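Local coordinates for Iron(III) ABC transporter, periplasmic iron-compound-binding protein (PDB 5GGY) that probably binds ferric siderophores such as Desferal in the periplasm and hands them to an ABC transporter for iron uptake into Vibrio cholerae, at residues D25-V30 and I35-A40; S58-G63 and L70-A75; E138-R143 and P182-E187; L165-A168 and S172-L175; L221-F226 and V255-G260. All coordinates share one frame; numbering follows the deposited sequence.

Interaction 1 (D25-V30 and I35-A40); sequences DLLEQV and IQPVGA
This is a buried apolar contact between helix 24-32 and the chain that leaves it to form the short strand 39-40. It lies in the N-terminal part of the protein. Leu27 carries one half of it. Its CG stands anti to the backbone N (chi1 178°), and this sends both methyl groups over to the strand side. CD1 touches both Pro37 CG and Ala40 CB, each at 3.7 Å. CD2 also touches Ala40 CB, so the methyl of Ala40 rests against the fork of the leucine. The Leu27 side chain and the proline ring cross at about a right angle.

The other half lies close to the end of the helix. Val30 O accepts a hydrogen bond from Ile35 N at 2.7 Å, with an N-H...O angle of 149°. This bond ties the returning chain to the helix and brings Val30 CB to 4.0 Å from Ile35 CB. Val30 CG2 reaches Pro37 CG more loosely, at 4.2 Å. Pro37 is therefore touched by both helix residues.

The polar side chains Glu28 and Gln29 turn to other parts of the protein. Glu28 binds the backbone N of Gly260, and Gln29 reaches Ala116 O on helix 112-126 and the backbone N of Ala261. Leu27 also packs on Val21 of strand 19-21 and on Leu43 and Tyr46 of helix 43-49. Strand 39-40 pairs in parallel with strand 60-61, and Gly39 is also bonded to Val21, so the contact sits between helix 24-32 and these short strands.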
# COMPACT_ATOMS: atom_id res chain seq x y z
N ASP A 25 -14.71 6.97 -11.18
CA ASP A 25 -13.56 6.38 -10.52
C ASP A 25 -12.28 6.81 -11.23
O ASP A 25 -11.31 7.22 -10.59
CB ASP A 25 -13.67 4.85 -10.47
CG ASP A 25 -13.78 4.23 -11.84
OD1 ASP A 25 -14.17 4.93 -12.80
OD2 ASP A 25 -13.47 3.02 -11.97
N LEU A 26 -12.30 6.74 -12.56
CA LEU A 26 -11.18 7.18 -13.38
C LEU A 26 -10.98 8.69 -13.29
O LEU A 26 -9.85 9.17 -13.34
CB LEU A 26 -11.41 6.79 -14.84
CG LEU A 26 -11.38 5.29 -15.14
CD1 LEU A 26 -11.64 5.02 -16.62
CD2 LEU A 26 -10.05 4.68 -14.70
N LEU A 27 -12.09 9.42 -13.17
CA LEU A 27 -12.03 10.87 -12.99
C LEU A 27 -11.28 11.20 -11.71
O LEU A 27 -10.47 12.12 -11.67
CB LEU A 27 -13.43 11.47 -12.96
CG LEU A 27 -13.51 12.98 -12.72
CD1 LEU A 27 -12.63 13.75 -13.69
CD2 LEU A 27 -14.95 13.46 -12.81
N GLU A 28 -11.56 10.44 -10.65
CA GLU A 28 -10.87 10.60 -9.38
C GLU A 28 -9.38 10.30 -9.52
O GLU A 28 -8.54 11.06 -9.04
CB GLU A 28 -11.49 9.70 -8.31
CG GLU A 28 -10.62 9.53 -7.07
CD GLU A 28 -11.07 8.38 -6.20
OE1 GLU A 28 -10.21 7.79 -5.50
OE2 GLU A 28 -12.28 8.07 -6.20
N GLN A 29 -9.08 9.19 -10.19
CA GLN A 29 -7.70 8.73 -10.36
C GLN A 29 -6.80 9.78 -11.02
O GLN A 29 -5.73 10.08 -10.50
CB GLN A 29 -7.66 7.44 -11.19
CG GLN A 29 -8.42 6.26 -10.59
CD GLN A 29 -7.70 5.61 -9.42
OE1 GLN A 29 -7.30 6.28 -8.47
NE2 GLN A 29 -7.53 4.29 -9.48
N VAL A 30 -7.24 10.33 -12.15
CA VAL A 30 -6.42 11.29 -12.88
C VAL A 30 -6.27 12.60 -12.12
O VAL A 30 -5.23 13.25 -12.19
CB VAL A 30 -6.98 11.57 -14.29
CG1 VAL A 30 -6.80 10.37 -15.19
CG2 VAL A 30 -8.45 11.98 -14.23
N ILE A 35 -3.59 15.31 -12.92
CA ILE A 35 -3.90 15.35 -14.35
C ILE A 35 -5.31 15.89 -14.55
O ILE A 35 -6.28 15.22 -14.22
CB ILE A 35 -3.80 13.95 -15.00
CG1 ILE A 35 -2.39 13.36 -14.81
CG2 ILE A 35 -4.16 14.02 -16.47
CD1 ILE A 35 -1.35 13.93 -15.76
N GLN A 36 -5.41 17.10 -15.09
CA GLN A 36 -6.71 17.71 -15.35
C GLN A 36 -7.27 17.26 -16.70
O GLN A 36 -6.72 17.62 -17.75
CB GLN A 36 -6.63 19.24 -15.30
CG GLN A 36 -6.45 19.81 -13.91
CD GLN A 36 -6.70 21.31 -13.86
OE1 GLN A 36 -6.99 21.93 -14.88
NE2 GLN A 36 -6.58 21.89 -12.67
N PRO A 37 -8.35 16.47 -16.68
CA PRO A 37 -8.98 16.00 -17.91
C PRO A 37 -9.76 17.11 -18.61
O PRO A 37 -10.25 18.01 -17.94
CB PRO A 37 -9.92 14.90 -17.42
CG PRO A 37 -10.29 15.33 -16.05
CD PRO A 37 -9.08 16.01 -15.48
N VAL A 38 -9.86 17.04 -19.94
CA VAL A 38 -10.61 18.04 -20.68
C VAL A 38 -12.08 17.64 -20.77
O VAL A 38 -12.94 18.46 -21.10
CB VAL A 38 -10.04 18.24 -22.10
CG1 VAL A 38 -8.56 18.59 -22.03
CG2 VAL A 38 -10.25 17.00 -22.95
N GLY A 39 -12.37 16.37 -20.47
CA GLY A 39 -13.72 15.86 -20.54
C GLY A 39 -14.02 14.82 -19.47
O GLY A 39 -13.24 13.89 -19.25
N ALA A 40 -15.17 14.98 -18.81
CA ALA A 40 -15.58 14.09 -17.74
C ALA A 40 -17.11 14.03 -17.68
O ALA A 40 -17.77 14.98 -18.11
CB ALA A 40 -15.00 14.54 -16.40

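Interaction 2 (S58-G63 and L70-A75); sequences SVQDIG and LEKIAA
Ile62 and Ile73 make the tight, apolar part of this contact, and Lys72 with Gln60 makes its more open side. Ile73 CG1 lies 4.0 Å from both CB and CG2 of Ile62, and the two side chains cross at a slant. Both isoleucines are buried, and Ile62 also packs on Leu22 and Leu76.

Toward solvent, Lys72 spans the gap from helix 70-75 to the strand. Its CG is anti to the backbone N (chi1 -166°), and the rest of the chain is fully extended. This carries NZ to the backbone of Asp61, where it donates a hydrogen bond to Asp61 O at 2.8 Å. The donor lies in the carbonyl plane, with a C=O...N angle of 158°. Gln60 crosses the lysine at about a right angle. Its OE1 touches Lys72 CE at 3.4 Å, a contact along the lysine chain.

The Asp61 carboxylate does not take part in the lysine bond: OD1 is 6.0 Å from Lys72 NZ. Instead OD1 accepts from Gly63 N at 2.8 Å, and OD2 accepts from Leu43 N. Any pull between the opposite charges would act only at a distance.

The bond from Gly63 N to the side chain of Asp61 closes an Asx turn. This turn lies on the path from strand 60-61 to helix 70-75, in a strand-loop-helix connection.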
# COMPACT_ATOMS: atom_id res chain seq x y z
N SER A 58 -12.48 23.98 -15.43
CA SER A 58 -12.03 23.91 -16.82
C SER A 58 -12.57 22.67 -17.53
O SER A 58 -12.76 22.67 -18.74
CB SER A 58 -10.51 23.91 -16.89
OG SER A 58 -9.98 22.67 -16.46
N VAL A 59 -12.80 21.61 -16.76
CA VAL A 59 -13.29 20.34 -17.30
C VAL A 59 -14.70 20.47 -17.86
O VAL A 59 -15.61 20.93 -17.17
CB VAL A 59 -13.29 19.24 -16.22
CG1 VAL A 59 -13.59 17.89 -16.84
CG2 VAL A 59 -11.96 19.23 -15.48
N GLN A 60 -14.87 20.06 -19.12
CA GLN A 60 -16.19 20.08 -19.74
C GLN A 60 -16.95 18.79 -19.48
O GLN A 60 -16.36 17.71 -19.38
CB GLN A 60 -16.08 20.33 -21.24
CG GLN A 60 -15.56 21.69 -21.62
CD GLN A 60 -16.22 22.24 -22.86
OE1 GLN A 60 -17.45 22.23 -22.98
NE2 GLN A 60 -15.42 22.71 -23.81
N ASP A 61 -18.27 18.90 -19.38
CA ASP A 61 -19.14 17.74 -19.21
C ASP A 61 -19.44 17.11 -20.57
O ASP A 61 -19.95 17.79 -21.47
CB ASP A 61 -20.43 18.14 -18.49
CG ASP A 61 -21.20 16.94 -17.98
OD1 ASP A 61 -21.42 15.98 -18.76
OD2 ASP A 61 -21.60 16.95 -16.80
N ILE A 62 -19.13 15.83 -20.72
CA ILE A 62 -19.28 15.15 -22.00
C ILE A 62 -20.44 14.15 -22.00
O ILE A 62 -20.49 13.24 -22.84
CB ILE A 62 -17.98 14.41 -22.40
CG1 ILE A 62 -17.36 13.70 -21.20
CG2 ILE A 62 -16.98 15.38 -23.00
CD1 ILE A 62 -17.86 12.30 -20.97
N GLY A 63 -21.37 14.32 -21.07
CA GLY A 63 -22.54 13.46 -21.01
C GLY A 63 -22.54 12.54 -19.81
O GLY A 63 -21.86 12.80 -18.82
N LEU A 70 -20.52 11.50 -27.91
CA LEU A 70 -19.35 11.20 -28.73
C LEU A 70 -18.88 12.40 -29.55
O LEU A 70 -17.68 12.59 -29.76
CB LEU A 70 -19.65 10.03 -29.67
CG LEU A 70 -19.76 8.64 -29.04
CD1 LEU A 70 -20.28 7.64 -30.05
CD2 LEU A 70 -18.42 8.19 -28.48
N GLU A 71 -19.83 13.20 -30.02
CA GLU A 71 -19.51 14.38 -30.83
C GLU A 71 -18.74 15.42 -30.02
O GLU A 71 -17.81 16.04 -30.53
CB GLU A 71 -20.78 15.00 -31.40
CG GLU A 71 -21.34 14.27 -32.62
CD GLU A 71 -21.83 12.88 -32.30
OE1 GLU A 71 -22.33 12.66 -31.17
OE2 GLU A 71 -21.72 12.00 -33.18
N LYS A 72 -19.12 15.60 -28.76
CA LYS A 72 -18.44 16.55 -27.89
C LYS A 72 -17.06 16.03 -27.51
O LYS A 72 -16.11 16.80 -27.40
CB LYS A 72 -19.28 16.83 -26.64
CG LYS A 72 -18.82 18.04 -25.85
CD LYS A 72 -19.83 18.40 -24.77
CE LYS A 72 -19.46 19.70 -24.07
NZ LYS A 72 -20.49 20.07 -23.06
N ILE A 73 -16.97 14.72 -27.30
CA ILE A 73 -15.69 14.08 -27.01
C ILE A 73 -14.71 14.30 -28.15
O ILE A 73 -13.56 14.68 -27.94
CB ILE A 73 -15.85 12.57 -26.75
CG1 ILE A 73 -16.75 12.32 -25.53
CG2 ILE A 73 -14.50 11.91 -26.53
CD1 ILE A 73 -17.03 10.86 -25.26
N ALA A 74 -15.18 14.07 -29.38
CA ALA A 74 -14.36 14.27 -30.57
C ALA A 74 -13.98 15.73 -30.75
O ALA A 74 -12.86 16.05 -31.13
CB ALA A 74 -15.10 13.76 -31.80
N ALA A 75 -14.93 16.62 -30.45
CA ALA A 75 -14.70 18.06 -30.58
C ALA A 75 -13.63 18.56 -29.62
O ALA A 75 -12.98 19.57 -29.87
CB ALA A 75 -16.00 18.82 -30.34

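Interaction 3 (E138-R143 and P182-E187); sequences EAMYAR and PQYVLE
Two helices meet here through the ends of their side chains: the long helix 130-154 and the short helix 181-188. Their backbones stay well apart. The nearest CA atoms, those of Tyr141 and Val185, are 10.7 Å from each other. Tyr184 crosses most of that gap. Its CG is anti to the backbone N (chi1 166°), and the ring reaches out toward the long helix. Its hydroxyl arrives at the edge of the Tyr141 ring, in the ring plane, with OH 3.6 Å from Tyr141 CE1. The two side chains cross at about a right angle. Met140 adds a looser touch, its CE methyl 4.5 Å from Tyr184 OH.

In the siderophore-binding proteins of this family, a long helix joins the N- and C-terminal lobes. Helix 130-154 is consistent with that connecting helix in length and in its place before the second lobe, and helix 181-188 belongs to the lobe that follows. The contact thus joins the two through aromatic side chains and a methionine, with no hydrogen bond between them. Tyr184 also packs on Ala113 and Ile117 of helix 112-126 and on Leu264 of helix 262-276.

The second subunit, another copy of the protein, comes up to the same place. Tyr141 OH is hydrogen-bonded to Glu54 of the second subunit, and Glu187 OE1 to Ser57 of the second subunit. Within the short helix, Gln183 NE2 donates to Glu187 OE2 at 2.7 Å, one turn on. That oxygen is met on its anti side, and the bond steadies the carboxylate that faces the other copy.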
# COMPACT_ATOMS: atom_id res chain seq x y z
N GLU A 138 1.36 6.07 0.21
CA GLU A 138 2.09 6.02 1.46
C GLU A 138 1.36 6.79 2.55
O GLU A 138 1.23 6.33 3.68
CB GLU A 138 3.51 6.58 1.29
CG GLU A 138 4.46 5.67 0.53
CD GLU A 138 5.75 6.37 0.16
OE1 GLU A 138 5.90 7.57 0.48
OE2 GLU A 138 6.63 5.72 -0.45
N ALA A 139 0.87 7.98 2.19
CA ALA A 139 0.11 8.81 3.11
C ALA A 139 -1.20 8.14 3.49
O ALA A 139 -1.69 8.29 4.60
CB ALA A 139 -0.15 10.18 2.50
N MET A 140 -1.75 7.38 2.54
CA MET A 140 -3.01 6.67 2.76
C MET A 140 -2.85 5.56 3.79
O MET A 140 -3.66 5.45 4.72
CB MET A 140 -3.52 6.09 1.44
CG MET A 140 -4.94 5.57 1.51
SD MET A 140 -5.55 4.94 -0.06
CE MET A 140 -4.59 3.44 -0.23
N TYR A 141 -1.82 4.74 3.63
CA TYR A 141 -1.57 3.62 4.54
C TYR A 141 -1.23 4.11 5.93
O TYR A 141 -1.54 3.47 6.93
CB TYR A 141 -0.45 2.74 3.99
CG TYR A 141 -0.79 2.08 2.67
CD1 TYR A 141 -2.04 1.54 2.45
CD2 TYR A 141 0.15 2.02 1.64
CE1 TYR A 141 -2.36 0.94 1.24
CE2 TYR A 141 -0.16 1.43 0.44
CZ TYR A 141 -1.42 0.89 0.24
OH TYR A 141 -1.73 0.30 -0.96
N ALA A 142 -0.58 5.28 6.00
CA ALA A 142 -0.28 5.91 7.27
C ALA A 142 -1.56 6.45 7.90
O ALA A 142 -1.78 6.33 9.10
CB ALA A 142 0.74 7.02 7.09
N ARG A 143 -2.41 7.05 7.06
CA ARG A 143 -3.70 7.58 7.50
C ARG A 143 -4.58 6.48 8.06
O ARG A 143 -5.30 6.69 9.04
CB ARG A 143 -4.40 8.29 6.34
CG ARG A 143 -5.71 8.95 6.71
CD ARG A 143 -5.53 9.92 7.86
NE ARG A 143 -6.73 10.71 8.12
CZ ARG A 143 -6.90 11.47 9.19
NH1 ARG A 143 -5.95 11.54 10.11
NH2 ARG A 143 -8.02 12.16 9.35
N PRO A 182 -15.69 -0.49 0.62
CA PRO A 182 -15.86 -0.23 2.06
C PRO A 182 -15.41 -1.40 2.93
O PRO A 182 -14.92 -1.18 4.04
CB PRO A 182 -17.37 0.00 2.20
CG PRO A 182 -17.81 0.43 0.85
CD PRO A 182 -16.98 -0.36 -0.10
N GLN A 183 -15.56 -2.62 2.43
CA GLN A 183 -15.09 -3.81 3.13
C GLN A 183 -13.59 -3.74 3.37
O GLN A 183 -13.10 -4.05 4.45
CB GLN A 183 -15.45 -5.07 2.35
CG GLN A 183 -14.83 -6.34 2.90
CD GLN A 183 -15.41 -6.78 4.23
OE1 GLN A 183 -16.44 -6.26 4.67
NE2 GLN A 183 -14.76 -7.73 4.88
N TYR A 184 -12.86 -3.32 2.33
CA TYR A 184 -11.42 -3.14 2.41
C TYR A 184 -11.08 -2.08 3.45
O TYR A 184 -10.14 -2.24 4.23
CB TYR A 184 -10.87 -2.75 1.04
CG TYR A 184 -9.45 -2.20 1.05
CD1 TYR A 184 -9.20 -0.84 1.19
CD2 TYR A 184 -8.37 -3.05 0.87
CE1 TYR A 184 -7.91 -0.35 1.19
CE2 TYR A 184 -7.08 -2.56 0.86
CZ TYR A 184 -6.86 -1.21 1.02
OH TYR A 184 -5.57 -0.72 1.02
N VAL A 185 -11.86 -1.01 3.45
CA VAL A 185 -11.69 0.08 4.41
C VAL A 185 -11.91 -0.40 5.84
O VAL A 185 -11.12 -0.07 6.74
CB VAL A 185 -12.66 1.24 4.09
CG1 VAL A 185 -12.83 2.15 5.30
CG2 VAL A 185 -12.17 2.03 2.87
N LEU A 186 -12.96 -1.18 6.05
CA LEU A 186 -13.26 -1.74 7.37
C LEU A 186 -12.13 -2.63 7.88
O LEU A 186 -11.69 -2.49 9.01
CB LEU A 186 -14.57 -2.54 7.32
CG LEU A 186 -15.86 -1.78 7.05
CD1 LEU A 186 -17.05 -2.72 7.02
CD2 LEU A 186 -16.06 -0.68 8.08
N GLU A 187 -11.66 -3.55 7.03
CA GLU A 187 -10.57 -4.45 7.40
C GLU A 187 -9.29 -3.68 7.69
O GLU A 187 -8.57 -3.99 8.64
CB GLU A 187 -10.32 -5.47 6.28
CG GLU A 187 -11.49 -6.39 5.99
CD GLU A 187 -11.22 -7.28 4.80
OE1 GLU A 187 -10.09 -7.23 4.26
OE2 GLU A 187 -12.13 -8.04 4.39

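Interaction 4 (L165-A168 and S172-L175)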
# COMPACT_ATOMS: atom_id res chain seq x y z
N LEU A 165 -23.74 0.15 4.10
CA LEU A 165 -24.73 0.05 3.04
C LEU A 165 -25.18 1.40 2.49
O LEU A 165 -24.89 2.45 3.05
CB LEU A 165 -25.96 -0.75 3.53
CG LEU A 165 -26.88 -0.38 4.70
CD1 LEU A 165 -26.14 -0.26 6.02
CD2 LEU A 165 -27.72 0.87 4.44
N ARG A 166 -25.88 1.34 1.36
CA ARG A 166 -26.64 2.46 0.84
C ARG A 166 -28.10 2.02 0.72
O ARG A 166 -28.39 0.83 0.58
CB ARG A 166 -26.11 2.93 -0.52
CG ARG A 166 -24.73 3.56 -0.49
CD ARG A 166 -24.36 4.09 -1.87
NE ARG A 166 -22.95 4.49 -1.96
CZ ARG A 166 -22.52 5.73 -1.80
NH1 ARG A 166 -21.22 6.00 -1.90
NH2 ARG A 166 -23.38 6.71 -1.56
N PHE A 167 -29.01 2.98 0.77
CA PHE A 167 -30.43 2.68 0.62
C PHE A 167 -30.84 2.63 -0.84
O PHE A 167 -30.64 3.59 -1.58
CB PHE A 167 -31.28 3.72 1.35
CG PHE A 167 -31.31 3.55 2.84
CD1 PHE A 167 -32.11 2.58 3.43
CD2 PHE A 167 -30.55 4.36 3.66
CE1 PHE A 167 -32.13 2.43 4.81
CE2 PHE A 167 -30.57 4.21 5.03
CZ PHE A 167 -31.36 3.24 5.61
N ALA A 168 -31.41 1.51 -1.26
CA ALA A 168 -32.00 1.40 -2.59
C ALA A 168 -33.32 2.17 -2.59
O ALA A 168 -33.65 2.89 -3.53
CB ALA A 168 -32.23 -0.04 -2.97
N SER A 172 -35.48 -1.21 0.91
CA SER A 172 -34.46 -2.06 0.31
C SER A 172 -33.07 -1.48 0.57
O SER A 172 -32.91 -0.28 0.68
CB SER A 172 -34.68 -2.21 -1.20
OG SER A 172 -34.03 -3.36 -1.70
N VAL A 173 -32.08 -2.35 0.67
CA VAL A 173 -30.73 -1.94 1.05
C VAL A 173 -29.64 -2.61 0.21
O VAL A 173 -29.76 -3.78 -0.15
CB VAL A 173 -30.49 -2.23 2.56
CG1 VAL A 173 -29.09 -2.77 2.82
CG2 VAL A 173 -30.77 -0.99 3.39
N PHE A 174 -28.60 -1.85 -0.13
CA PHE A 174 -27.42 -2.38 -0.81
C PHE A 174 -26.29 -2.64 0.17
O PHE A 174 -25.52 -1.74 0.49
CB PHE A 174 -26.93 -1.43 -1.90
CG PHE A 174 -27.82 -1.38 -3.11
CD1 PHE A 174 -28.11 -2.53 -3.83
CD2 PHE A 174 -28.35 -0.18 -3.54
CE1 PHE A 174 -28.92 -2.48 -4.94
CE2 PHE A 174 -29.15 -0.12 -4.66
CZ PHE A 174 -29.44 -1.27 -5.36
N LEU A 175 -26.18 -3.87 0.65
CA LEU A 175 -25.10 -4.25 1.56
C LEU A 175 -23.79 -4.39 0.80
O LEU A 175 -23.73 -5.03 -0.25
CB LEU A 175 -25.41 -5.56 2.28
CG LEU A 175 -26.54 -5.55 3.30
CD1 LEU A 175 -26.70 -6.93 3.93
CD2 LEU A 175 -26.28 -4.50 4.37
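With CG set between the backbone N and the carbonyl carbon (chi1 61°), Leu165 brings its side chain slantwise across Val173 of the next strand. CD2 lies 3.7 Å from Val173 CG2. Leu175 swings its CG anti to the carbonyl carbon (chi1 -68°), and its CD2 comes to 3.9 Å from Leu165 CB. The motif is a beta hairpin, strands 161-167 and 172-176, within the larger mixed sheet.

Arg166 and Phe174 form the hydrogen-bonded antiparallel pair. Phe174 N donates to Arg166 O at 2.8 Å in a nearly straight bond, 171° at the hydrogen. The return bond, Arg166 N to Phe174 O, is longer at 3.2 Å. The pairs Leu165-Leu175 and Phe167-Val173 on either side are non-hydrogen-bonded. Their side chains share one face of the sheet, where Val173 CG2 also touches Phe167 CD1 at 3.8 Å. Phe167 further stacks on Phe226 and meets Tyr222 edge-to-face.

Arg166 points to the other face and turns from the hairpin partner. Its NE binds Tyr176 OH, and the guanidinium group reaches toward the 255-260 loop. Ser172 OG is held by Gln206.

Near the turn, Ala168 N donates to Ser172 O at 3.0 Å. On the Phe174 side the methyl of Ala168 presses on the aromatic ring, with CB 3.5 Å from CE2.

Interaction 5 (L221-F226 and V255-G260); sequences LYFLPF and VWSYGG
The hydroxyl of Ser257 sits over one face of the Phe223 ring, and this is the nearest approach between strand 219-223 and the segment 255-260. OG is 3.4 Å above the ring plane and displaced toward the rim. It lies equally close to Phe223 CD2 and CE2, 3.5 Å from each. Phe223 has CG anti to the carbonyl carbon (chi1 -67°), which turns the ring to the loop. Val255 takes part more distantly: its O is 4.4 Å from Phe223 CD1. No hydrogen bond joins the two segments.

A second shell fixes the serine above the ring. Ser257 OG is hydrogen-bonded to Arg166 NH1 and weakly to Tyr176 OH. Arg166 NH1 also makes a weak hydrogen bond to Val255 O. NH1 of one guanidinium group from the neighbouring strand thus reaches both loop residues, Ser257 firmly and Val255 weakly. Nearby charge would probably polarise the serine hydroxyl.

The ring itself is flanked by its own sheet. Phe223 packs on Thr164 and Arg166 of strand 161-167 and on Val252 of strand 249-252. Val255 packs on Tyr266 and Ala270 of helix 262-276. Further along the loop, Tyr258 CD1 lies over one face of the Trp256 ring, and Trp256 meets Trp24 edge-to-face.

The segment 255-260 thus links the end of the second lobe's sheet to helix 262-276, close to the centre of the folded chain. That place is consistent with the region between the two lobes of a periplasmic binding protein.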
# COMPACT_ATOMS: atom_id res chain seq x y z
N LEU A 221 -23.72 1.69 9.33
CA LEU A 221 -23.38 2.94 8.66
C LEU A 221 -23.97 3.00 7.26
O LEU A 221 -23.82 2.05 6.48
CB LEU A 221 -21.85 3.12 8.60
CG LEU A 221 -21.10 3.22 9.93
CD1 LEU A 221 -19.60 3.31 9.69
CD2 LEU A 221 -21.60 4.41 10.73
N TYR A 222 -24.63 4.10 6.93
CA TYR A 222 -25.18 4.28 5.59
C TYR A 222 -24.67 5.57 4.94
O TYR A 222 -24.61 6.62 5.58
CB TYR A 222 -26.72 4.26 5.61
CG TYR A 222 -27.37 5.36 6.42
CD1 TYR A 222 -27.76 6.55 5.82
CD2 TYR A 222 -27.61 5.20 7.78
CE1 TYR A 222 -28.36 7.56 6.56
CE2 TYR A 222 -28.22 6.20 8.52
CZ TYR A 222 -28.59 7.38 7.91
OH TYR A 222 -29.18 8.37 8.64
N PHE A 223 -24.31 5.47 3.66
CA PHE A 223 -23.69 6.58 2.95
C PHE A 223 -24.70 7.60 2.43
O PHE A 223 -25.73 7.24 1.86
CB PHE A 223 -22.85 6.06 1.78
CG PHE A 223 -21.65 5.27 2.20
CD1 PHE A 223 -20.58 5.88 2.82
CD2 PHE A 223 -21.57 3.91 1.94
CE1 PHE A 223 -19.47 5.16 3.19
CE2 PHE A 223 -20.47 3.18 2.32
CZ PHE A 223 -19.41 3.81 2.94
N LEU A 224 -24.38 8.87 2.63
CA LEU A 224 -25.12 9.96 2.01
C LEU A 224 -24.59 10.17 0.59
O LEU A 224 -23.46 9.79 0.30
CB LEU A 224 -25.01 11.23 2.85
CG LEU A 224 -25.61 11.17 4.25
CD1 LEU A 224 -25.39 12.47 5.01
CD2 LEU A 224 -27.10 10.83 4.19
N PRO A 225 -25.39 10.76 -0.30
CA PRO A 225 -26.75 11.27 -0.10
C PRO A 225 -27.84 10.21 -0.21
O PRO A 225 -27.71 9.24 -0.95
CB PRO A 225 -26.90 12.29 -1.22
CG PRO A 225 -26.08 11.72 -2.32
CD PRO A 225 -24.90 11.04 -1.66
N PHE A 226 -28.92 10.43 0.54
CA PHE A 226 -30.13 9.63 0.41
C PHE A 226 -31.35 10.53 0.61
O PHE A 226 -31.57 11.06 1.69
CB PHE A 226 -30.15 8.47 1.40
CG PHE A 226 -31.40 7.65 1.35
CD1 PHE A 226 -32.09 7.34 2.51
CD2 PHE A 226 -31.91 7.20 0.15
CE1 PHE A 226 -33.25 6.59 2.47
CE2 PHE A 226 -33.07 6.46 0.10
CZ PHE A 226 -33.74 6.16 1.26
N VAL A 255 -19.19 9.84 0.20
CA VAL A 255 -17.95 9.30 -0.35
C VAL A 255 -18.29 8.20 -1.34
O VAL A 255 -18.98 7.24 -0.99
CB VAL A 255 -17.02 8.74 0.74
CG1 VAL A 255 -15.79 8.14 0.10
CG2 VAL A 255 -16.62 9.83 1.73
N TRP A 256 -17.81 8.34 -2.56
CA TRP A 256 -18.14 7.40 -3.63
C TRP A 256 -17.59 6.01 -3.33
O TRP A 256 -16.38 5.81 -3.19
CB TRP A 256 -17.60 7.92 -4.97
CG TRP A 256 -18.15 7.22 -6.18
CD1 TRP A 256 -17.43 6.69 -7.21
CD2 TRP A 256 -19.53 7.01 -6.51
NE1 TRP A 256 -18.28 6.15 -8.15
CE2 TRP A 256 -19.57 6.33 -7.74
CE3 TRP A 256 -20.74 7.32 -5.87
CZ2 TRP A 256 -20.77 5.96 -8.35
CZ3 TRP A 256 -21.93 6.95 -6.48
CH2 TRP A 256 -21.94 6.28 -7.70
N SER A 257 -18.50 5.04 -3.23
CA SER A 257 -18.14 3.68 -2.89
C SER A 257 -17.74 2.87 -4.12
O SER A 257 -17.53 1.66 -4.04
CB SER A 257 -19.29 2.99 -2.16
OG SER A 257 -19.77 3.77 -1.08
N TYR A 258 -17.64 3.55 -5.25
CA TYR A 258 -17.21 2.92 -6.49
C TYR A 258 -16.15 3.77 -7.18
O TYR A 258 -16.22 4.03 -8.38
CB TYR A 258 -18.40 2.70 -7.43
CG TYR A 258 -19.66 2.25 -6.71
CD1 TYR A 258 -20.64 3.16 -6.34
CD2 TYR A 258 -19.85 0.91 -6.38
CE1 TYR A 258 -21.78 2.75 -5.68
CE2 TYR A 258 -20.99 0.49 -5.72
CZ TYR A 258 -21.95 1.42 -5.37
OH TYR A 258 -23.10 1.02 -4.72
N GLY A 259 -15.16 4.20 -6.40
CA GLY A 259 -14.15 5.12 -6.90
C GLY A 259 -12.77 4.51 -7.06
O GLY A 259 -12.62 3.30 -7.26
N GLY A 260 -11.75 5.36 -6.97
CA GLY A 260 -10.37 4.93 -7.17
C GLY A 260 -9.61 4.68 -5.88
O GLY A 260 -10.20 4.37 -4.85

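In the fold
Interactions 1, 3, 4 and 5 are buried, whereas interaction 2 is only partly so. Interactions 1 and 2 share the small sheet: strands 39-40 and 60-61 are joined by backbone hydrogen bonds from Ala40 N to Gln60 O and from Ile62 N to Ala40 O. Interactions 4 and 5 share the larger sheet, where strands 161-167 and 219-223 are neighbours. Their centres are about 11 Å apart. Interaction 5 also touches interactions 1 and 3, through Glu28 and Pro182. Chemistry follows place. Interaction 4 has regular strand bonds, interaction 1 mostly methyl packing, interaction 2 a lysine at the surface, interaction 3 a hydroxyl at the edge of a ring and interaction 5 a hydroxyl over a ring face.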